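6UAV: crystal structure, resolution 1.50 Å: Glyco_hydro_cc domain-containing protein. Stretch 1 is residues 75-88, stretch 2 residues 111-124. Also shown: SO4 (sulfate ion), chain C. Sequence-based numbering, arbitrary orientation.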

# COMPACT_ATOMS: atom_id res chain seq x y z
N GLY A 75 13.42 -1.27 13.94
CA GLY A 75 12.98 -0.04 13.25
C GLY A 75 11.69 -0.22 12.47
O GLY A 75 11.09 0.83 12.09
N ILE A 76 11.35 -1.46 12.13
CA ILE A 76 10.11 -1.78 11.39
C ILE A 76 8.95 -1.80 12.38
O ILE A 76 8.98 -2.63 13.28
CB ILE A 76 10.17 -3.09 10.60
CG1 ILE A 76 11.33 -3.11 9.62
CG2 ILE A 76 8.85 -3.37 9.93
CD1 ILE A 76 11.43 -4.38 8.75
N ARG A 77 7.99 -0.90 12.19
CA ARG A 77 6.89 -0.69 13.16
C ARG A 77 5.53 -1.05 12.58
O ARG A 77 4.57 -1.01 13.32
CB ARG A 77 6.90 0.75 13.65
CG ARG A 77 8.16 1.17 14.40
CD ARG A 77 8.47 0.35 15.65
NE ARG A 77 7.45 0.58 16.67
CZ ARG A 77 7.10 -0.26 17.68
NH1 ARG A 77 6.18 0.14 18.55
NH2 ARG A 77 7.68 -1.44 17.86
N TYR A 78 5.46 -1.40 11.31
CA TYR A 78 4.21 -1.66 10.54
C TYR A 78 4.39 -2.91 9.71
O TYR A 78 5.51 -3.16 9.25
CB TYR A 78 3.89 -0.46 9.65
CG TYR A 78 3.57 0.75 10.49
CD1 TYR A 78 2.33 0.91 11.07
CD2 TYR A 78 4.51 1.70 10.71
CE1 TYR A 78 2.04 1.99 11.88
CE2 TYR A 78 4.25 2.79 11.53
CZ TYR A 78 3.01 2.93 12.10
OH TYR A 78 2.74 4.03 12.89
N LEU A 79 3.31 -3.66 9.58
CA LEU A 79 3.23 -4.84 8.72
C LEU A 79 2.00 -4.70 7.85
O LEU A 79 0.89 -4.66 8.38
CB LEU A 79 3.18 -6.09 9.60
CG LEU A 79 3.09 -7.40 8.83
CD1 LEU A 79 4.38 -7.64 8.02
CD2 LEU A 79 2.79 -8.58 9.78
N LEU A 80 2.19 -4.67 6.53
CA LEU A 80 1.07 -4.64 5.61
C LEU A 80 0.54 -6.05 5.50
O LEU A 80 1.35 -7.01 5.46
CB LEU A 80 1.58 -4.18 4.25
CG LEU A 80 2.09 -2.75 4.22
CD1 LEU A 80 2.85 -2.52 2.90
CD2 LEU A 80 0.97 -1.76 4.39
N VAL A 81 -0.78 -6.19 5.50
CA VAL A 81 -1.37 -7.54 5.42
C VAL A 81 -2.51 -7.59 4.41
O VAL A 81 -3.35 -6.65 4.37
CB VAL A 81 -1.79 -8.02 6.82
CG1 VAL A 81 -0.63 -8.15 7.78
CG2 VAL A 81 -2.89 -7.17 7.45
N ILE A 82 -2.55 -8.70 3.70
CA ILE A 82 -3.66 -9.15 2.81
C ILE A 82 -3.88 -8.20 1.63
O ILE A 82 -4.61 -7.21 1.75
CB ILE A 82 -4.96 -9.45 3.59
CG1 ILE A 82 -4.68 -10.31 4.85
CG2 ILE A 82 -5.89 -10.14 2.58
CD1 ILE A 82 -5.85 -11.04 5.46
N ASN A 83 -3.32 -8.58 0.49
CA ASN A 83 -3.38 -7.72 -0.74
C ASN A 83 -4.66 -7.97 -1.54
O ASN A 83 -4.68 -8.91 -2.31
CB ASN A 83 -2.18 -7.95 -1.64
CG ASN A 83 -2.08 -6.84 -2.66
OD1 ASN A 83 -1.76 -5.71 -2.31
ND2 ASN A 83 -2.37 -7.15 -3.92
N GLU A 84 -5.68 -7.13 -1.38
CA GLU A 84 -6.92 -7.20 -2.19
C GLU A 84 -7.58 -8.56 -2.04
O GLU A 84 -7.71 -9.33 -2.99
CB GLU A 84 -6.58 -6.86 -3.64
CG GLU A 84 -6.22 -5.37 -3.78
CD GLU A 84 -6.18 -4.90 -5.23
OE1 GLU A 84 -6.51 -5.72 -6.13
OE2 GLU A 84 -5.83 -3.75 -5.43
N PRO A 85 -8.10 -8.89 -0.83
CA PRO A 85 -8.74 -10.17 -0.64
C PRO A 85 -9.97 -10.39 -1.50
O PRO A 85 -10.29 -11.54 -1.83
CB PRO A 85 -9.14 -10.16 0.84
CG PRO A 85 -9.24 -8.67 1.19
CD PRO A 85 -8.16 -8.00 0.36
N ASN A 86 -10.67 -9.31 -1.84
CA ASN A 86 -11.92 -9.40 -2.64
C ASN A 86 -11.60 -9.41 -4.13
O ASN A 86 -12.53 -9.21 -4.89
CB ASN A 86 -12.90 -8.33 -2.22
CG ASN A 86 -12.42 -6.90 -2.40
OD1 ASN A 86 -11.23 -6.64 -2.20
ND2 ASN A 86 -13.38 -6.01 -2.68
N LEU A 87 -10.35 -9.53 -4.54
CA LEU A 87 -10.04 -9.66 -5.99
C LEU A 87 -9.59 -11.11 -6.18
O LEU A 87 -8.62 -11.55 -5.52
CB LEU A 87 -8.93 -8.69 -6.40
CG LEU A 87 -9.37 -7.26 -6.74
CD1 LEU A 87 -10.24 -7.22 -7.99
CD2 LEU A 87 -10.01 -6.56 -5.55
N VAL A 88 -10.20 -11.80 -7.12
CA VAL A 88 -9.86 -13.24 -7.32
C VAL A 88 -8.44 -13.38 -7.86
O VAL A 88 -7.79 -14.44 -7.56
CB VAL A 88 -10.89 -13.85 -8.26
CG1 VAL A 88 -10.47 -15.26 -8.58
CG2 VAL A 88 -12.30 -13.77 -7.68
N GLN A 111 4.09 -10.36 19.32
CA GLN A 111 5.44 -10.92 19.51
C GLN A 111 6.52 -9.94 19.00
O GLN A 111 7.64 -10.05 19.42
CB GLN A 111 5.50 -12.25 18.79
CG GLN A 111 4.76 -13.34 19.53
CD GLN A 111 4.84 -14.63 18.76
OE1 GLN A 111 4.94 -14.61 17.54
NE2 GLN A 111 4.74 -15.73 19.47
N THR A 112 6.16 -9.00 18.15
CA THR A 112 7.15 -8.12 17.48
C THR A 112 6.85 -6.63 17.70
O THR A 112 7.80 -5.80 17.52
CB THR A 112 7.20 -8.40 15.98
OG1 THR A 112 6.03 -7.86 15.37
CG2 THR A 112 7.39 -9.86 15.65
N GLY A 113 5.62 -6.28 18.04
CA GLY A 113 5.22 -4.88 18.27
C GLY A 113 4.72 -4.19 17.01
O GLY A 113 4.23 -3.04 17.13
N VAL A 114 4.71 -4.84 15.85
CA VAL A 114 4.31 -4.13 14.59
C VAL A 114 2.80 -3.87 14.64
O VAL A 114 2.05 -4.73 15.15
CB VAL A 114 4.67 -4.93 13.33
CG1 VAL A 114 6.18 -5.04 13.16
CG2 VAL A 114 4.00 -6.29 13.24
N LYS A 115 2.37 -2.76 14.03
CA LYS A 115 0.93 -2.44 13.88
C LYS A 115 0.48 -3.14 12.61
O LYS A 115 1.33 -3.31 11.65
CB LYS A 115 0.75 -0.94 13.77
CG LYS A 115 1.08 -0.11 14.98
CD LYS A 115 0.36 -0.46 16.19
CE LYS A 115 0.76 0.43 17.35
NZ LYS A 115 0.14 -0.06 18.60
N LEU A 116 -0.75 -3.58 12.57
CA LEU A 116 -1.27 -4.28 11.39
C LEU A 116 -1.93 -3.23 10.48
O LEU A 116 -2.85 -2.57 10.91
CB LEU A 116 -2.24 -5.35 11.82
CG LEU A 116 -1.68 -6.46 12.70
CD1 LEU A 116 -2.79 -7.45 12.99
CD2 LEU A 116 -0.51 -7.20 12.03
N VAL A 117 -1.50 -3.19 9.22
CA VAL A 117 -2.02 -2.28 8.19
C VAL A 117 -2.70 -3.12 7.12
O VAL A 117 -2.03 -3.69 6.26
CB VAL A 117 -0.89 -1.41 7.65
CG1 VAL A 117 -1.42 -0.45 6.58
CG2 VAL A 117 -0.21 -0.64 8.78
N GLY A 118 -4.01 -3.15 7.11
CA GLY A 118 -4.73 -3.96 6.12
C GLY A 118 -6.04 -4.44 6.73
O GLY A 118 -6.36 -4.08 7.84
N PRO A 119 -6.80 -5.30 6.04
CA PRO A 119 -6.53 -5.71 4.68
C PRO A 119 -6.50 -4.52 3.71
O PRO A 119 -7.13 -3.52 3.98
CB PRO A 119 -7.67 -6.70 4.38
CG PRO A 119 -8.13 -7.12 5.71
CD PRO A 119 -8.04 -5.87 6.55
N ALA A 120 -5.85 -4.72 2.58
CA ALA A 120 -5.77 -3.71 1.49
C ALA A 120 -6.93 -3.95 0.55
O ALA A 120 -6.95 -4.98 -0.18
CB ALA A 120 -4.45 -3.79 0.77
N MET A 121 -7.90 -3.04 0.60
CA MET A 121 -9.15 -3.15 -0.15
C MET A 121 -9.08 -2.39 -1.47
O MET A 121 -8.24 -1.50 -1.67
CB MET A 121 -10.32 -2.66 0.72
CG MET A 121 -10.42 -3.40 2.08
SD MET A 121 -10.45 -5.24 1.95
CE MET A 121 -11.99 -5.46 1.07
N ASN A 122 -9.97 -2.82 -2.36
CA ASN A 122 -10.26 -2.16 -3.65
C ASN A 122 -11.71 -2.55 -4.02
O ASN A 122 -12.36 -3.32 -3.25
CB ASN A 122 -9.18 -2.57 -4.67
CG ASN A 122 -9.07 -1.74 -5.95
OD1 ASN A 122 -9.98 -0.97 -6.32
ND2 ASN A 122 -7.92 -1.88 -6.58
N TRP A 123 -12.21 -2.08 -5.16
CA TRP A 123 -13.47 -2.60 -5.72
C TRP A 123 -13.16 -3.92 -6.34
O TRP A 123 -12.17 -3.97 -7.07
CB TRP A 123 -14.10 -1.63 -6.73
CG TRP A 123 -15.55 -1.95 -6.88
CD1 TRP A 123 -16.18 -2.73 -7.79
CD2 TRP A 123 -16.54 -1.54 -5.94
NE1 TRP A 123 -17.50 -2.83 -7.48
CE2 TRP A 123 -17.75 -2.10 -6.34
CE3 TRP A 123 -16.47 -0.70 -4.83
CZ2 TRP A 123 -18.94 -1.85 -5.66
CZ3 TRP A 123 -17.65 -0.41 -4.18
CH2 TRP A 123 -18.83 -1.04 -4.55
N GLY A 124 -13.96 -4.96 -6.03
CA GLY A 124 -13.53 -6.34 -6.20
C GLY A 124 -14.31 -7.10 -7.24
O GLY A 124 -15.23 -6.53 -7.89
S SO4 C . 16.38 -1.68 12.07
O1 SO4 C . 17.35 -2.64 11.57
O2 SO4 C . 16.40 -1.70 13.51
O3 SO4 C . 16.79 -0.37 11.63
O4 SO4 C . 15.09 -2.01 11.56
O HOH W 1 7.69 -3.35 15.95
O HOH W 2 4.49 -0.47 16.07
O HOH W 3 -2.39 -4.04 3.49

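The two stretches are neighbouring parallel strands of one sheet, joined by a backbone hydrogen-bond ladder that is interrupted at a cis proline and resumes before giving way to asparagine side-chain bonds. The strand axes approach to 4.6 Å at an angle of 19°, and the contact buries 1063 Å² summed over both sides.

The regular part of the ladder alternates as parallel pairing requires. Lys 115 N donates to Arg 77 O, Leu 79 N to Lys 115 O, Val 117 N to Leu 79 O and Val 81 N to Val 117 O; each is 2.9 Å long, with N-H...O angles of 156-166°. Leu 80 CA also lies 3.3 Å from Val 117 O, a CA-H...O contact.

The residue register holds through Gly 118 and Pro 119, which are linked by a cis peptide, but the hydrogen-bond pattern breaks there. Val 81 O has no backbone N-H donor across the gap; Pro 119, which has no N-H to offer, instead brings its CA to 3.3 Å from Val 81 O, at 167° at the hydrogen. Water 3 bridges the opening, donating to Val 81 O (2.9 Å from its O) and to Val 117 O (2.8 Å). Gly 118 suits this place because an ideal CB would lie 2.0 Å from Val 81 O, and its phi/psi of 149/-174 by itself calls for glycine. Pairing then resumes: Ala 120 N donates to Ile 82 O (2.9 Å, 165°), and Glu 84 N makes a weak bond to Ala 120 O (2.8 Å, 129°).

Side chains pack against each other on both faces, though Lys 115 stays exposed on the face it shares with Tyr 78, Leu 80 and Val 117. On that face, Leu 80 CD2 packs 3.5 Å from Val 117 CG1, and Tyr 78 CD1 lies 3.8 Å from Val 117 CG2; Val 117 loses 84 Å² to the other stretch. On the other face, Leu 79 CD2 meets Leu 116 CD2 at 4.2 Å. Farther along, Pro 85 CG lies 3.7 Å from Met 121 SD, whose m, m, m rotamer brings the chain end nearer although CA-to-CB points away.

Amides take over at the end. Asn 122 ND2 donates to Glu 84 OE2 (3.0 Å, 177°), while Asn 86 ND2 donates to Asn 122 O (2.9 Å, 165°). Asn 86 follows Pro 85 within a type I turn from Glu 84 to Leu 87, closed by Leu 87 N to Glu 84 O at 3.1 Å. The fit has a cost: Asn 86 OD1 and Asn 122 N are buried without partners. Gly 124 permits close approach, since an ideal CB would clash with Asn 86 O at 2.4 Å.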